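Local coordinates for protein CD180 antigen (Mus musculus, PDB 3T6Q) that may cooperate with MD-1 and TLR4 in the innate immune response of B-cells to bacterial lipopolysaccharide, leading to NF-kappa-B activation, at residues 38-43 / 65-70; 156-161 / 182-187. All blocks are in the same frame, centred on the assembly; numbering follows the deposited sequence.

Interaction 1. Residues 38-43 / 65-70; sequences LEFSFN and TRCQIY
C67, F42 and N43 bury the largest areas where the turn after strand 37-39 meets the turn after strand 61-63, in LRR 1 and LRR 2. The C67 thiol points its sulphur into the backbone of the first turn: SG is anti to the carbonyl carbon (chi1 -82°) and lies 3.6 Å from N43 N, which donates a hydrogen bond to it at 157°. SG also lies 3.1 Å from F40 O, and CD1 of the buried F40 ring makes a looser apolar approach to it. One residue earlier, F42 N donates to T65 O over 3.0 Å. Around these two bonds the backbones close up through CH...O contacts: F42 CA lies 3.2 Å from R66 O, and N43 O receives C67 CA at 3.3 Å. A water 2.8 Å from both N43 O and R66 O bridges the turns, though it has more acceptors in reach than protons to give. Farther out, the CE2 corner of the F42 ring meets the aliphatic part of R66, with CE2 3.8 Å from CD; ring and guanidinium planes are 30° apart. The chain of another protein also packs here: its backbone bonds to R66 NE and a basic side chain makes a cation-pi contact with F42. C67 holds the Asn/Cys position of the LxxLxLxxN consensus, with N43 and N91 at the same place in the repeats before and after; N91 OD1 accepts from C67 N and I69 N. The implication is a join made mostly of backbone polar atoms, in which a thiol serves as a soft acceptor for a buried N-H.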
loop_
_atom_site.group_PDB
_atom_site.type_symbol
_atom_site.label_atom_id
_atom_site.label_comp_id
_atom_site.label_asym_id
_atom_site.label_seq_id
_atom_site.Cartn_x
_atom_site.Cartn_y
_atom_site.Cartn_z
ATOM N N LEU A 38 -3.469 25.872 9.962
ATOM C CA LEU A 38 -2.283 25.244 10.526
ATOM C C LEU A 38 -1.678 24.222 9.528
ATOM O O LEU A 38 -2.311 23.217 9.185
ATOM C CB LEU A 38 -2.627 24.546 11.857
ATOM C CG LEU A 38 -1.356 24.096 12.624
ATOM C CD1 LEU A 38 -0.390 25.252 12.839
ATOM C CD2 LEU A 38 -1.664 23.391 13.935
ATOM N N GLU A 39 -0.462 24.509 9.085
ATOM C CA GLU A 39 0.283 23.632 8.152
ATOM C C GLU A 39 1.259 22.910 9.032
ATOM O O GLU A 39 2.266 23.479 9.479
ATOM C CB GLU A 39 1.011 24.522 7.131
ATOM C CG GLU A 39 0.057 25.576 6.569
ATOM C CD GLU A 39 0.686 26.504 5.551
ATOM O OE1 GLU A 39 1.919 26.487 5.389
ATOM O OE2 GLU A 39 -0.066 27.261 4.906
ATOM N N PHE A 40 0.953 21.658 9.325
ATOM C CA PHE A 40 1.736 20.926 10.298
ATOM C C PHE A 40 2.444 19.703 9.671
ATOM O O PHE A 40 2.807 18.769 10.392
ATOM C CB PHE A 40 0.789 20.499 11.448
ATOM C CG PHE A 40 1.469 20.385 12.807
ATOM C CD1 PHE A 40 1.755 19.143 13.361
ATOM C CD2 PHE A 40 1.799 21.521 13.523
ATOM C CE1 PHE A 40 2.385 19.039 14.609
ATOM C CE2 PHE A 40 2.422 21.438 14.769
ATOM C CZ PHE A 40 2.716 20.189 15.314
ATOM N N SER A 41 2.619 19.704 8.348
ATOM C CA SER A 41 3.180 18.528 7.671
ATOM C C SER A 41 4.597 18.219 8.119
ATOM O O SER A 41 5.346 19.111 8.515
ATOM C CB SER A 41 3.153 18.667 6.159
ATOM O OG SER A 41 3.858 19.814 5.735
ATOM N N PHE A 42 4.943 16.942 8.029
ATOM C CA PHE A 42 6.306 16.458 8.269
ATOM C C PHE A 42 6.751 16.645 9.718
ATOM O O PHE A 42 7.923 16.924 9.980
ATOM C CB PHE A 42 7.319 17.071 7.294
ATOM C CG PHE A 42 7.053 16.728 5.830
ATOM C CD1 PHE A 42 6.441 17.642 4.994
ATOM C CD2 PHE A 42 7.437 15.491 5.302
ATOM C CE1 PHE A 42 6.203 17.350 3.650
ATOM C CE2 PHE A 42 7.222 15.197 3.952
ATOM C CZ PHE A 42 6.584 16.112 3.137
ATOM N N ASN A 43 5.819 16.487 10.650
ATOM C CA ASN A 43 6.193 16.435 12.056
ATOM C C ASN A 43 6.058 15.004 12.535
ATOM O O ASN A 43 6.126 14.063 11.702
ATOM C CB ASN A 43 5.396 17.467 12.873
ATOM C CG ASN A 43 5.838 18.883 12.574
ATOM O OD1 ASN A 43 5.068 19.706 12.029
ATOM N ND2 ASN A 43 7.097 19.175 12.861
ATOM N N THR A 65 -0.140 16.081 6.773
ATOM C CA THR A 65 0.575 15.286 5.755
ATOM C C THR A 65 1.861 14.691 6.314
ATOM O O THR A 65 2.676 15.409 6.898
ATOM C CB THR A 65 0.947 16.161 4.544
ATOM O OG1 THR A 65 -0.241 16.518 3.848
ATOM C CG2 THR A 65 1.926 15.419 3.574
ATOM N N ARG A 66 2.012 13.377 6.172
ATOM C CA ARG A 66 3.235 12.681 6.539
ATOM C C ARG A 66 3.760 13.083 7.954
ATOM O O ARG A 66 4.908 13.558 8.111
ATOM C CB ARG A 66 4.327 12.794 5.459
ATOM C CG ARG A 66 5.515 11.843 5.744
ATOM C CD ARG A 66 6.423 11.491 4.583
ATOM N NE ARG A 66 5.722 10.660 3.612
ATOM C CZ ARG A 66 5.763 9.337 3.560
ATOM N NH1 ARG A 66 5.067 8.725 2.644
ATOM N NH2 ARG A 66 6.468 8.632 4.435
ATOM N N CYS A 67 2.900 12.897 8.955
ATOM C CA CYS A 67 3.250 13.183 10.364
ATOM C C CYS A 67 3.527 11.911 11.167
ATOM O O CYS A 67 3.529 11.945 12.397
ATOM C CB CYS A 67 2.128 13.997 11.053
ATOM S SG CYS A 67 2.336 15.735 10.630
ATOM N N GLN A 68 3.711 10.793 10.475
ATOM C CA GLN A 68 3.972 9.505 11.145
ATOM C C GLN A 68 2.847 9.092 12.114
ATOM O O GLN A 68 3.084 8.441 13.145
ATOM C CB GLN A 68 5.368 9.541 11.813
ATOM C CG GLN A 68 6.490 9.670 10.798
ATOM C CD GLN A 68 7.849 9.837 11.441
ATOM O OE1 GLN A 68 8.551 10.804 11.176
ATOM N NE2 GLN A 68 8.227 8.894 12.292
ATOM N N ILE A 69 1.599 9.424 11.771
ATOM C CA ILE A 69 0.462 9.088 12.613
ATOM C C ILE A 69 0.019 7.655 12.350
ATOM O O ILE A 69 -0.288 7.316 11.212
ATOM C CB ILE A 69 -0.735 10.034 12.329
ATOM C CG1 ILE A 69 -0.334 11.467 12.626
ATOM C CG2 ILE A 69 -1.952 9.601 13.140
ATOM C CD1 ILE A 69 -1.272 12.479 11.903
ATOM N N TYR A 70 0.050 6.811 13.390
ATOM C CA TYR A 70 -0.432 5.431 13.321
ATOM C C TYR A 70 -1.818 5.274 13.911
ATOM O O TYR A 70 -2.516 4.342 13.543
ATOM C CB TYR A 70 0.536 4.490 14.068
ATOM C CG TYR A 70 1.886 4.371 13.367
ATOM C CD1 TYR A 70 2.125 3.340 12.460
ATOM C CD2 TYR A 70 2.909 5.304 13.596
ATOM C CE1 TYR A 70 3.365 3.210 11.821
ATOM C CE2 TYR A 70 4.142 5.210 12.923
ATOM C CZ TYR A 70 4.363 4.151 12.043
ATOM O OH TYR A 70 5.585 4.005 11.382
HETATM O O HOH W 1 7.370 13.324 9.342
#

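Interaction 2. Residues 156-161 / 182-187; sequences KVLDFQ and LSLNLN
D159 and N185 stand side by side on neighbouring parallel strands of the leucine-rich-repeat solenoid, in LRR 6 and LRR 7. Both have CG anti to the backbone N, which sends the two groups out the same way, yet carboxylate and amide planes are 73° apart. N185 ND2 donates to D159 OD2, 3.1 Å away; the oxygen lies near the amide plane, but the N-H reaches it from above the carboxylate plane. D159 OD1 and N185 OD1 are used within their own segments, accepting from Q161 N and N187 N in two Asx turns that shape the chain just past each strand. S183 and V157 share this face, and S183 and N185 also touch strand 203-208. The opposite face is apolar. L158 and L184 lie alongside each other, pointing the same way, with L184 CD2 4.0 Å from L158 CB. That same methyl comes to the rim of the F160 ring, in its plane and 3.7 Å from CD2, while L186 CD2 packs on F160 CB. L182 CD1 reaches back against the K156 carbonyl carbon, 3.6 Å away. Between the faces the strands run 9° from parallel, joined by backbone bonds from S183 N to K156 O, L158 N to S183 O, N185 N to L158 O and, just beyond strand 157-159, F160 N to N185 O. At the ends of the turns, the Q161 and N187 side chains run alongside each other. At the start of the pair, a water donates to K156 O over 2.8 Å and accepts from S183 OG at 2.7 Å.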
loop_
_atom_site.group_PDB
_atom_site.type_symbol
_atom_site.label_atom_id
_atom_site.label_comp_id
_atom_site.label_asym_id
_atom_site.label_seq_id
_atom_site.Cartn_x
_atom_site.Cartn_y
_atom_site.Cartn_z
ATOM N N LYS A 156 -19.112 16.409 -4.457
ATOM C CA LYS A 156 -18.781 16.862 -5.824
ATOM C C LYS A 156 -17.476 16.248 -6.401
ATOM O O LYS A 156 -17.325 16.196 -7.641
ATOM C CB LYS A 156 -18.664 18.370 -5.891
ATOM C CG LYS A 156 -19.905 19.149 -5.461
ATOM C CD LYS A 156 -21.157 18.698 -6.229
ATOM C CE LYS A 156 -22.411 19.422 -5.697
ATOM N NZ LYS A 156 -23.639 18.851 -6.326
ATOM N N VAL A 157 -16.547 15.817 -5.523
ATOM C CA VAL A 157 -15.251 15.163 -5.960
ATOM C C VAL A 157 -15.023 13.851 -5.229
ATOM O O VAL A 157 -14.987 13.805 -3.987
ATOM C CB VAL A 157 -14.047 16.103 -5.766
ATOM C CG1 VAL A 157 -12.729 15.415 -6.119
ATOM C CG2 VAL A 157 -14.214 17.338 -6.665
ATOM N N LEU A 158 -14.909 12.765 -5.979
ATOM C CA LEU A 158 -14.560 11.508 -5.398
ATOM C C LEU A 158 -13.328 11.041 -6.182
ATOM O O LEU A 158 -13.439 10.725 -7.357
ATOM C CB LEU A 158 -15.674 10.499 -5.611
ATOM C CG LEU A 158 -16.151 9.543 -4.522
ATOM C CD1 LEU A 158 -16.852 8.296 -5.074
ATOM C CD2 LEU A 158 -15.160 9.215 -3.393
ATOM N N ASP A 159 -12.179 10.967 -5.524
ATOM C CA ASP A 159 -10.924 10.745 -6.223
ATOM C C ASP A 159 -10.242 9.453 -5.775
ATOM O O ASP A 159 -9.858 9.317 -4.604
ATOM C CB ASP A 159 -10.042 11.969 -5.985
ATOM C CG ASP A 159 -8.790 11.993 -6.877
ATOM O OD1 ASP A 159 -8.040 10.988 -6.930
ATOM O OD2 ASP A 159 -8.551 13.034 -7.543
ATOM N N PHE A 160 -10.085 8.518 -6.713
ATOM C CA PHE A 160 -9.467 7.234 -6.448
ATOM C C PHE A 160 -8.183 7.039 -7.272
ATOM O O PHE A 160 -7.814 5.910 -7.564
ATOM C CB PHE A 160 -10.422 6.092 -6.779
ATOM C CG PHE A 160 -11.658 5.996 -5.904
ATOM C CD1 PHE A 160 -11.632 5.307 -4.678
ATOM C CD2 PHE A 160 -12.885 6.505 -6.354
ATOM C CE1 PHE A 160 -12.801 5.177 -3.904
ATOM C CE2 PHE A 160 -14.048 6.383 -5.583
ATOM C CZ PHE A 160 -14.015 5.705 -4.366
ATOM N N GLN A 161 -7.508 8.127 -7.644
ATOM C CA GLN A 161 -6.317 8.025 -8.515
ATOM C C GLN A 161 -5.318 6.980 -7.969
ATOM O O GLN A 161 -5.028 6.989 -6.790
ATOM C CB GLN A 161 -5.620 9.389 -8.600
ATOM C CG GLN A 161 -4.293 9.305 -9.363
ATOM C CD GLN A 161 -3.760 10.631 -9.889
ATOM O OE1 GLN A 161 -2.550 10.767 -10.116
ATOM N NE2 GLN A 161 -4.641 11.577 -10.144
ATOM N N LEU A 182 -21.244 14.988 -10.229
ATOM C CA LEU A 182 -20.094 14.460 -9.533
ATOM C C LEU A 182 -18.891 14.316 -10.502
ATOM O O LEU A 182 -19.076 14.005 -11.692
ATOM C CB LEU A 182 -20.458 13.121 -8.930
ATOM C CG LEU A 182 -19.399 12.300 -8.194
ATOM C CD1 LEU A 182 -18.940 13.003 -6.927
ATOM C CD2 LEU A 182 -20.063 10.999 -7.814
ATOM N N SER A 183 -17.686 14.543 -9.970
ATOM C CA SER A 183 -16.440 14.305 -10.710
ATOM C C SER A 183 -15.798 13.131 -10.044
ATOM O O SER A 183 -15.552 13.154 -8.837
ATOM C CB SER A 183 -15.498 15.494 -10.655
ATOM O OG SER A 183 -16.070 16.612 -11.333
ATOM N N LEU A 184 -15.555 12.089 -10.816
ATOM C CA LEU A 184 -15.094 10.843 -10.249
ATOM C C LEU A 184 -13.744 10.569 -10.950
ATOM O O LEU A 184 -13.700 10.486 -12.169
ATOM C CB LEU A 184 -16.102 9.772 -10.603
ATOM C CG LEU A 184 -16.288 8.462 -9.845
ATOM C CD1 LEU A 184 -16.547 7.309 -10.819
ATOM C CD2 LEU A 184 -15.198 8.085 -8.827
ATOM N N ASN A 185 -12.642 10.536 -10.200
ATOM C CA ASN A 185 -11.323 10.319 -10.818
ATOM C C ASN A 185 -10.863 8.879 -10.617
ATOM O O ASN A 185 -10.589 8.448 -9.470
ATOM C CB ASN A 185 -10.295 11.318 -10.242
ATOM C CG ASN A 185 -8.930 11.199 -10.934
ATOM O OD1 ASN A 185 -8.782 10.445 -11.903
ATOM N ND2 ASN A 185 -7.921 11.868 -10.392
ATOM N N LEU A 186 -10.797 8.118 -11.709
ATOM C CA LEU A 186 -10.240 6.765 -11.687
ATOM C C LEU A 186 -8.897 6.626 -12.441
ATOM O O LEU A 186 -8.493 5.513 -12.804
ATOM C CB LEU A 186 -11.233 5.736 -12.229
ATOM C CG LEU A 186 -12.433 5.547 -11.300
ATOM C CD1 LEU A 186 -13.627 4.920 -12.026
ATOM C CD2 LEU A 186 -12.008 4.672 -10.107
ATOM N N ASN A 187 -8.215 7.751 -12.646
ATOM C CA ASN A 187 -6.856 7.761 -13.233
ATOM C C ASN A 187 -5.977 6.723 -12.549
ATOM O O ASN A 187 -5.924 6.690 -11.341
ATOM C CB ASN A 187 -6.235 9.168 -13.036
ATOM C CG ASN A 187 -4.834 9.300 -13.641
ATOM O OD1 ASN A 187 -4.406 8.472 -14.444
ATOM N ND2 ASN A 187 -4.124 10.353 -13.263
HETATM O O HOH W 2 -17.472 18.106 -9.627
#

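In the fold
Both contacts join consecutive repeats of the same solenoid, about 24 Å apart between centres and without touching. Interaction 2 lies on the strands, so its chemistry divides by face: leucines and a phenylalanine in the core, mostly polar side chains on the concave face, and four parallel backbone bonds between. Interaction 1 comes just after the strands, where the chains turn; it buries 316 Å² against 568 Å² and has a single backbone-to-backbone bond, supplemented by a thiol acceptor. It is the more buried of the two, five of its eight touching residues being buried against six of twelve. Another protein's chain reaches four residues of interaction 1 but two of interaction 2.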